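Local atomic coordinates of Sca-family protein (PDB entry 4LQ8), a protein that is known as surface cell antigen 4 of Rickettsia rickettsii, here its N-terminal head domain, and probably takes part in cell adhesion. Residues Ile82-Ile85 against Leu86-Ala90; Glu136-Lys139 against Lys140-Ile144. All blocks are in the same frame, centred on the assembly; numbering follows the deposited sequence.

Contact 1. Residues Ile82-Ile85 against Leu86-Ala90; sequences IEQI and LKDLA
Gln84 reaches one helical turn forward to Asp88, and its amide nitrogen NE2 gives a hydrogen bond of 2.8 Å to Asp88 OD1. The glutamine swings CG anti to its own N (chi1 -175°) and then bends at the next bond, which brings the amide back alongside the helix. OD1 lies almost in the amide plane, whereas the donor comes in from above the carboxylate plane, the two flat groups being turned 46° apart. Along the same turn the backbone is wound by i to i+4 bonds, among them Leu86 N to Ile82 O and Asp88 N to Gln84 O, both 2.8 Å.

The closely packed side is that of Ile82, Ile85 and Leu89, whose branched hydrocarbon suits a face buried by other helices: both isoleucines pack on Ile105 and Phe118, and Leu89 on Phe127 of helix 125-132. Along the helix itself the apolar contacts are loose, Ile85 CG2 standing 4.4 Å from Leu89 CG and Leu86 CD1 4.2 Å from Ile82 CG2.

Glu83 and Lys87 are the exposed residues. The Gln84 amide is buried against helix 135-155, and the 3.7 Å between Lys87 NZ and Gln84 OE1 is not a hydrogen bond; a water bridges them, 2.7 Å from OE1 and 2.8 Å from NZ. Asp88 OD2 forms a salt bridge with Lys134. The glutamine amide is thus used at both ends, which should fix its rotation, while the aspartate shares its charge between an amide and a lysine, consistent with a carboxylate that stays ionised.

Contact 2. Residues Glu136-Lys139 against Lys140-Ile144; sequences ELKK and KLESI
Helix 135-155, within the region belonging to the Rickettsia 120 kDa surface antigen family, carries an i to i+4 salt bridge near its start, between Lys138 and Glu142. Lys138 NZ lies 2.8 Å from Glu142 OE2, which it meets on the anti side and only 15° out of the carboxylate plane. The lysine curls to get there: with CG anti to the backbone N (chi1 -171°), Lys138 CG is set 3.4 Å from Glu142 OE2, and bends at the second and fourth torsions bring NZ round to the same oxygen. The glutamate, in contrast, is extended beyond CG. Each side chain has a further partner at the end of strand 292-297: Lys138 NZ bonds to Glu296 O on the strand, and Glu142 OE1 accepts from Gly298 N just beyond it. Both side chains also touch His297, so the ion pair joins helix to sheet. The ammonium is gripped by a carboxylate and a carbonyl, and each carboxylate oxygen has a donor, which should hold both groups in place.

Another face of the helix is apolar. Leu137 CD1 rests 3.9 Å from Leu141 CG, the two branched side chains meeting at a slant, and Leu137 continues onto Asn80 and Gln84 of helix 64-90. Leucine suits this buried position, where its branched methyls pack against that helix.

Lys139 and Lys140 lie on a more open side, their NZ atoms 4.2 Å apart, so their like charges presumably repel mildly. Main-chain bonds underpin all of this: Leu141 N to Leu137 O is 2.9 Å, while Lys140 N to Glu136 O is weak. An apolar i to i+4 pair on one face and a lysine-glutamate pair of the same spacing on another are typical of an amphipathic alpha-helix.

How the contacts relate
From the N terminus the chain meets contact 1 first, in the C-terminal part of helix 64-90, and later contact 2, near the start of helix 135-155. Each is local, made of i to i+4 links, and closes no long loop; they follow in series without nesting or crossing, separated by helices 95-111, 116-120 and 125-132. Their centres are 15 Å apart, yet the helices touch: Gln84 OE1 packs 3.5 Å from Glu136 CG, and Lys87 NZ comes within 3.7 Å of Lys140 NZ, a pair of like charges. Contact 1 packs against helices 95-111, 116-120, 125-132 and 135-155, while contact 2 leads from that layer to the strand 292-297.

Contact 1. Residues Ile82-Ile85 against Leu86-Ala90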
ATOM      1  N   ILE A  82      -2.254   5.290  16.490  1.00 22.22           N
ATOM      2  CA  ILE A  82      -1.836   6.045  17.680  1.00 23.54           C
ATOM      3  C   ILE A  82      -2.942   6.060  18.743  1.00 26.61           C
ATOM      4  O   ILE A  82      -2.640   5.842  19.920  1.00 27.64           O
ATOM      5  CB  ILE A  82      -1.331   7.467  17.291  1.00 26.87           C
ATOM      6  CG1 ILE A  82       0.030   7.382  16.519  1.00 26.14           C
ATOM      7  CG2 ILE A  82      -1.257   8.416  18.504  1.00 27.81           C
ATOM      8  CD1 ILE A  82       1.172   6.756  17.259  1.00 22.28           C
ATOM      9  N   GLU A  83      -4.213   6.265  18.325  1.00 22.10           N
ATOM     10  CA  GLU A  83      -5.368   6.246  19.221  1.00 22.09           C
ATOM     11  C   GLU A  83      -5.433   4.905  19.951  1.00 26.41           C
ATOM     12  O   GLU A  83      -5.623   4.895  21.165  1.00 25.58           O
ATOM     13  CB  GLU A  83      -6.674   6.489  18.453  1.00 23.39           C
ATOM     14  CG  GLU A  83      -6.960   7.963  18.248  1.00 37.13           C
ATOM     15  CD  GLU A  83      -7.090   8.746  19.538  1.00 52.85           C
ATOM     16  OE1 GLU A  83      -7.822   8.278  20.440  1.00 42.72           O
ATOM     17  OE2 GLU A  83      -6.372   9.761  19.687  1.00 51.30           O
ATOM     18  N   GLN A  84      -5.218   3.782  19.210  1.00 22.69           N
ATOM     19  CA  GLN A  84      -5.220   2.442  19.785  1.00 23.62           C
ATOM     20  C   GLN A  84      -4.064   2.274  20.776  1.00 28.59           C
ATOM     21  O   GLN A  84      -4.289   1.733  21.854  1.00 29.30           O
ATOM     22  CB  GLN A  84      -5.214   1.339  18.703  1.00 23.90           C
ATOM     23  CG  GLN A  84      -5.351  -0.081  19.294  1.00 22.08           C
ATOM     24  CD  GLN A  84      -6.678  -0.319  19.970  1.00 35.19           C
ATOM     25  OE1 GLN A  84      -7.733  -0.236  19.345  1.00 27.05           O
ATOM     26  NE2 GLN A  84      -6.660  -0.616  21.258  1.00 26.81           N
ATOM     27  N   ILE A  85      -2.847   2.767  20.428  1.00 24.72           N
ATOM     28  CA  ILE A  85      -1.685   2.697  21.321  1.00 23.73           C
ATOM     29  C   ILE A  85      -2.014   3.468  22.614  1.00 26.65           C
ATOM     30  O   ILE A  85      -1.791   2.936  23.704  1.00 23.92           O
ATOM     31  CB  ILE A  85      -0.374   3.208  20.646  1.00 25.61           C
ATOM     32  CG1 ILE A  85       0.030   2.303  19.450  1.00 24.14           C
ATOM     33  CG2 ILE A  85       0.776   3.305  21.696  1.00 25.16           C
ATOM     34  CD1 ILE A  85       1.187   2.824  18.543  1.00 27.13           C
ATOM     35  N   LEU A  86      -2.584   4.697  22.486  1.00 23.90           N
ATOM     36  CA  LEU A  86      -2.959   5.505  23.664  1.00 24.35           C
ATOM     37  C   LEU A  86      -3.966   4.783  24.542  1.00 28.65           C
ATOM     38  O   LEU A  86      -3.855   4.862  25.767  1.00 30.20           O
ATOM     39  CB  LEU A  86      -3.462   6.908  23.289  1.00 23.66           C
ATOM     40  CG  LEU A  86      -2.405   7.857  22.643  1.00 27.62           C
ATOM     41  CD1 LEU A  86      -3.068   9.162  22.199  1.00 26.75           C
ATOM     42  CD2 LEU A  86      -1.237   8.164  23.594  1.00 29.26           C
ATOM     43  N   LYS A  87      -4.932   4.059  23.932  1.00 25.09           N
ATOM     44  CA  LYS A  87      -5.905   3.278  24.709  1.00 26.78           C
ATOM     45  C   LYS A  87      -5.185   2.114  25.402  1.00 31.45           C
ATOM     46  O   LYS A  87      -5.438   1.868  26.575  1.00 32.72           O
ATOM     47  CB  LYS A  87      -7.043   2.736  23.819  1.00 29.11           C
ATOM     48  CG  LYS A  87      -8.053   3.797  23.387  1.00 39.65           C
ATOM     49  CD  LYS A  87      -9.140   3.183  22.518  1.00 46.10           C
ATOM     50  CE  LYS A  87      -8.792   3.180  21.052  1.00 52.19           C
ATOM     51  NZ  LYS A  87      -9.892   2.606  20.244  1.00 58.51           N
ATOM     52  N   ASP A  88      -4.305   1.397  24.675  1.00 28.34           N
ATOM     53  CA  ASP A  88      -3.547   0.268  25.219  1.00 29.97           C
ATOM     54  C   ASP A  88      -2.695   0.668  26.428  1.00 35.19           C
ATOM     55  O   ASP A  88      -2.586  -0.116  27.368  1.00 38.33           O
ATOM     56  CB  ASP A  88      -2.665  -0.375  24.140  1.00 31.49           C
ATOM     57  CG  ASP A  88      -3.397  -1.146  23.051  1.00 40.01           C
ATOM     58  OD1 ASP A  88      -4.643  -1.261  23.133  1.00 42.35           O
ATOM     59  OD2 ASP A  88      -2.717  -1.692  22.153  1.00 42.44           O
ATOM     60  N   LEU A  89      -2.146   1.893  26.423  1.00 30.43           N
ATOM     61  CA  LEU A  89      -1.320   2.444  27.505  1.00 32.88           C
ATOM     62  C   LEU A  89      -2.080   2.515  28.838  1.00 43.26           C
ATOM     63  O   LEU A  89      -1.464   2.384  29.900  1.00 42.91           O
ATOM     64  CB  LEU A  89      -0.746   3.836  27.141  1.00 32.16           C
ATOM     65  CG  LEU A  89       0.329   3.911  26.055  1.00 34.77           C
ATOM     66  CD1 LEU A  89       0.744   5.353  25.832  1.00 34.18           C
ATOM     67  CD2 LEU A  89       1.557   3.034  26.385  1.00 34.83           C
ATOM     68  N   ALA A  90      -3.416   2.665  28.784  1.00 45.12           N
ATOM     69  CA  ALA A  90      -4.272   2.680  29.985  1.00 48.07           C
ATOM     70  C   ALA A  90      -4.326   1.296  30.652  1.00 56.50           C
ATOM     71  O   ALA A  90      -4.467   1.218  31.865  1.00 59.16           O
ATOM     72  CB  ALA A  90      -5.668   3.145  29.627  1.00 48.89           C
TER
HETATM   73  O   HOH W   1      -9.297   1.308  17.815  1.00 37.83           O

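Contact 2. Residues Glu136-Lys139 against Lys140-Ile144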
ATOM      1  N   GLU A 136     -10.652  -4.303  16.919  1.00 27.65           N
ATOM      2  CA  GLU A 136     -11.342  -2.997  16.910  1.00 28.35           C
ATOM      3  C   GLU A 136     -10.583  -1.963  16.063  1.00 31.17           C
ATOM      4  O   GLU A 136     -11.224  -1.207  15.338  1.00 30.22           O
ATOM      5  CB  GLU A 136     -11.696  -2.458  18.318  1.00 30.14           C
ATOM      6  CG  GLU A 136     -10.526  -2.326  19.284  1.00 44.66           C
ATOM      7  CD  GLU A 136     -10.256  -3.520  20.186  1.00 69.28           C
ATOM      8  OE1 GLU A 136     -10.190  -4.667  19.680  1.00 50.32           O
ATOM      9  OE2 GLU A 136     -10.074  -3.295  21.406  1.00 66.60           O
ATOM     10  N   LEU A 137      -9.222  -1.981  16.104  1.00 25.37           N
ATOM     11  CA  LEU A 137      -8.416  -1.113  15.262  1.00 23.99           C
ATOM     12  C   LEU A 137      -8.549  -1.564  13.808  1.00 27.84           C
ATOM     13  O   LEU A 137      -8.812  -0.725  12.955  1.00 27.86           O
ATOM     14  CB  LEU A 137      -6.928  -1.093  15.690  1.00 23.26           C
ATOM     15  CG  LEU A 137      -5.958  -0.355  14.753  1.00 26.72           C
ATOM     16  CD1 LEU A 137      -6.408   1.092  14.499  1.00 27.32           C
ATOM     17  CD2 LEU A 137      -4.543  -0.409  15.273  1.00 24.69           C
ATOM     18  N   LYS A 138      -8.389  -2.881  13.537  1.00 24.58           N
ATOM     19  CA  LYS A 138      -8.478  -3.442  12.198  1.00 25.59           C
ATOM     20  C   LYS A 138      -9.771  -3.015  11.488  1.00 29.74           C
ATOM     21  O   LYS A 138      -9.720  -2.579  10.343  1.00 29.17           O
ATOM     22  CB  LYS A 138      -8.339  -4.974  12.238  1.00 29.15           C
ATOM     23  CG  LYS A 138      -8.217  -5.607  10.862  1.00 26.73           C
ATOM     24  CD  LYS A 138      -6.902  -5.221  10.172  1.00 29.37           C
ATOM     25  CE  LYS A 138      -6.656  -6.065   8.952  1.00 27.53           C
ATOM     26  NZ  LYS A 138      -7.436  -5.546   7.801  1.00 31.94           N
ATOM     27  N   LYS A 139     -10.901  -3.071  12.205  1.00 27.17           N
ATOM     28  CA  LYS A 139     -12.227  -2.677  11.721  1.00 27.41           C
ATOM     29  C   LYS A 139     -12.191  -1.199  11.248  1.00 29.55           C
ATOM     30  O   LYS A 139     -12.671  -0.906  10.147  1.00 26.29           O
ATOM     31  CB  LYS A 139     -13.263  -2.884  12.841  1.00 29.66           C
ATOM     32  CG  LYS A 139     -14.668  -2.389  12.525  1.00 57.21           C
ATOM     33  CD  LYS A 139     -15.540  -2.216  13.782  1.00 70.41           C
ATOM     34  CE  LYS A 139     -15.883  -0.762  14.073  1.00 75.45           C
ATOM     35  NZ  LYS A 139     -14.839  -0.072  14.892  1.00 69.59           N
ATOM     36  N   LYS A 140     -11.573  -0.294  12.067  1.00 24.48           N
ATOM     37  CA  LYS A 140     -11.450   1.126  11.755  1.00 23.54           C
ATOM     38  C   LYS A 140     -10.588   1.323  10.502  1.00 28.34           C
ATOM     39  O   LYS A 140     -10.987   2.041   9.581  1.00 27.82           O
ATOM     40  CB  LYS A 140     -10.833   1.911  12.927  1.00 25.94           C
ATOM     41  CG  LYS A 140     -11.702   1.928  14.171  1.00 25.65           C
ATOM     42  CD  LYS A 140     -11.089   2.797  15.256  1.00 33.82           C
ATOM     43  CE  LYS A 140     -12.034   2.920  16.439  1.00 28.25           C
ATOM     44  NZ  LYS A 140     -11.977   1.742  17.321  1.00 34.32           N
ATOM     45  N   LEU A 141      -9.430   0.661  10.454  1.00 24.57           N
ATOM     46  CA  LEU A 141      -8.523   0.771   9.303  1.00 24.16           C
ATOM     47  C   LEU A 141      -9.227   0.352   8.021  1.00 27.63           C
ATOM     48  O   LEU A 141      -9.173   1.074   7.030  1.00 25.94           O
ATOM     49  CB  LEU A 141      -7.238  -0.049   9.520  1.00 23.24           C
ATOM     50  CG  LEU A 141      -6.349   0.421  10.678  1.00 26.48           C
ATOM     51  CD1 LEU A 141      -5.183  -0.503  10.857  1.00 26.95           C
ATOM     52  CD2 LEU A 141      -5.852   1.851  10.454  1.00 24.55           C
ATOM     53  N   GLU A 142      -9.959  -0.767   8.079  1.00 24.88           N
ATOM     54  CA  GLU A 142     -10.696  -1.276   6.928  1.00 25.41           C
ATOM     55  C   GLU A 142     -11.711  -0.276   6.358  1.00 28.18           C
ATOM     56  O   GLU A 142     -11.730  -0.076   5.137  1.00 26.83           O
ATOM     57  CB  GLU A 142     -11.358  -2.621   7.244  1.00 26.85           C
ATOM     58  CG  GLU A 142     -10.334  -3.739   7.421  1.00 29.63           C
ATOM     59  CD  GLU A 142     -10.908  -5.109   7.727  1.00 34.49           C
ATOM     60  OE1 GLU A 142     -12.128  -5.296   7.524  1.00 33.35           O
ATOM     61  OE2 GLU A 142     -10.140  -6.009   8.136  1.00 32.18           O
ATOM     62  N   SER A 143     -12.553   0.346   7.215  1.00 23.67           N
ATOM     63  CA  SER A 143     -13.556   1.270   6.704  1.00 25.31           C
ATOM     64  C   SER A 143     -12.921   2.539   6.144  1.00 29.44           C
ATOM     65  O   SER A 143     -13.394   3.026   5.134  1.00 29.82           O
ATOM     66  CB  SER A 143     -14.630   1.590   7.744  1.00 29.85           C
ATOM     67  OG  SER A 143     -14.142   2.520   8.692  1.00 44.22           O
ATOM     68  N   ILE A 144     -11.826   3.039   6.749  1.00 24.68           N
ATOM     69  CA  ILE A 144     -11.186   4.238   6.204  1.00 23.50           C
ATOM     70  C   ILE A 144     -10.411   3.917   4.930  1.00 25.44           C
ATOM     71  O   ILE A 144     -10.280   4.793   4.081  1.00 24.31           O
ATOM     72  CB  ILE A 144     -10.366   5.071   7.232  1.00 25.30           C
ATOM     73  CG1 ILE A 144      -9.137   4.328   7.798  1.00 24.38           C
ATOM     74  CG2 ILE A 144     -11.319   5.526   8.347  1.00 25.00           C
ATOM     75  CD1 ILE A 144      -7.796   4.621   7.145  1.00 32.77           C
TER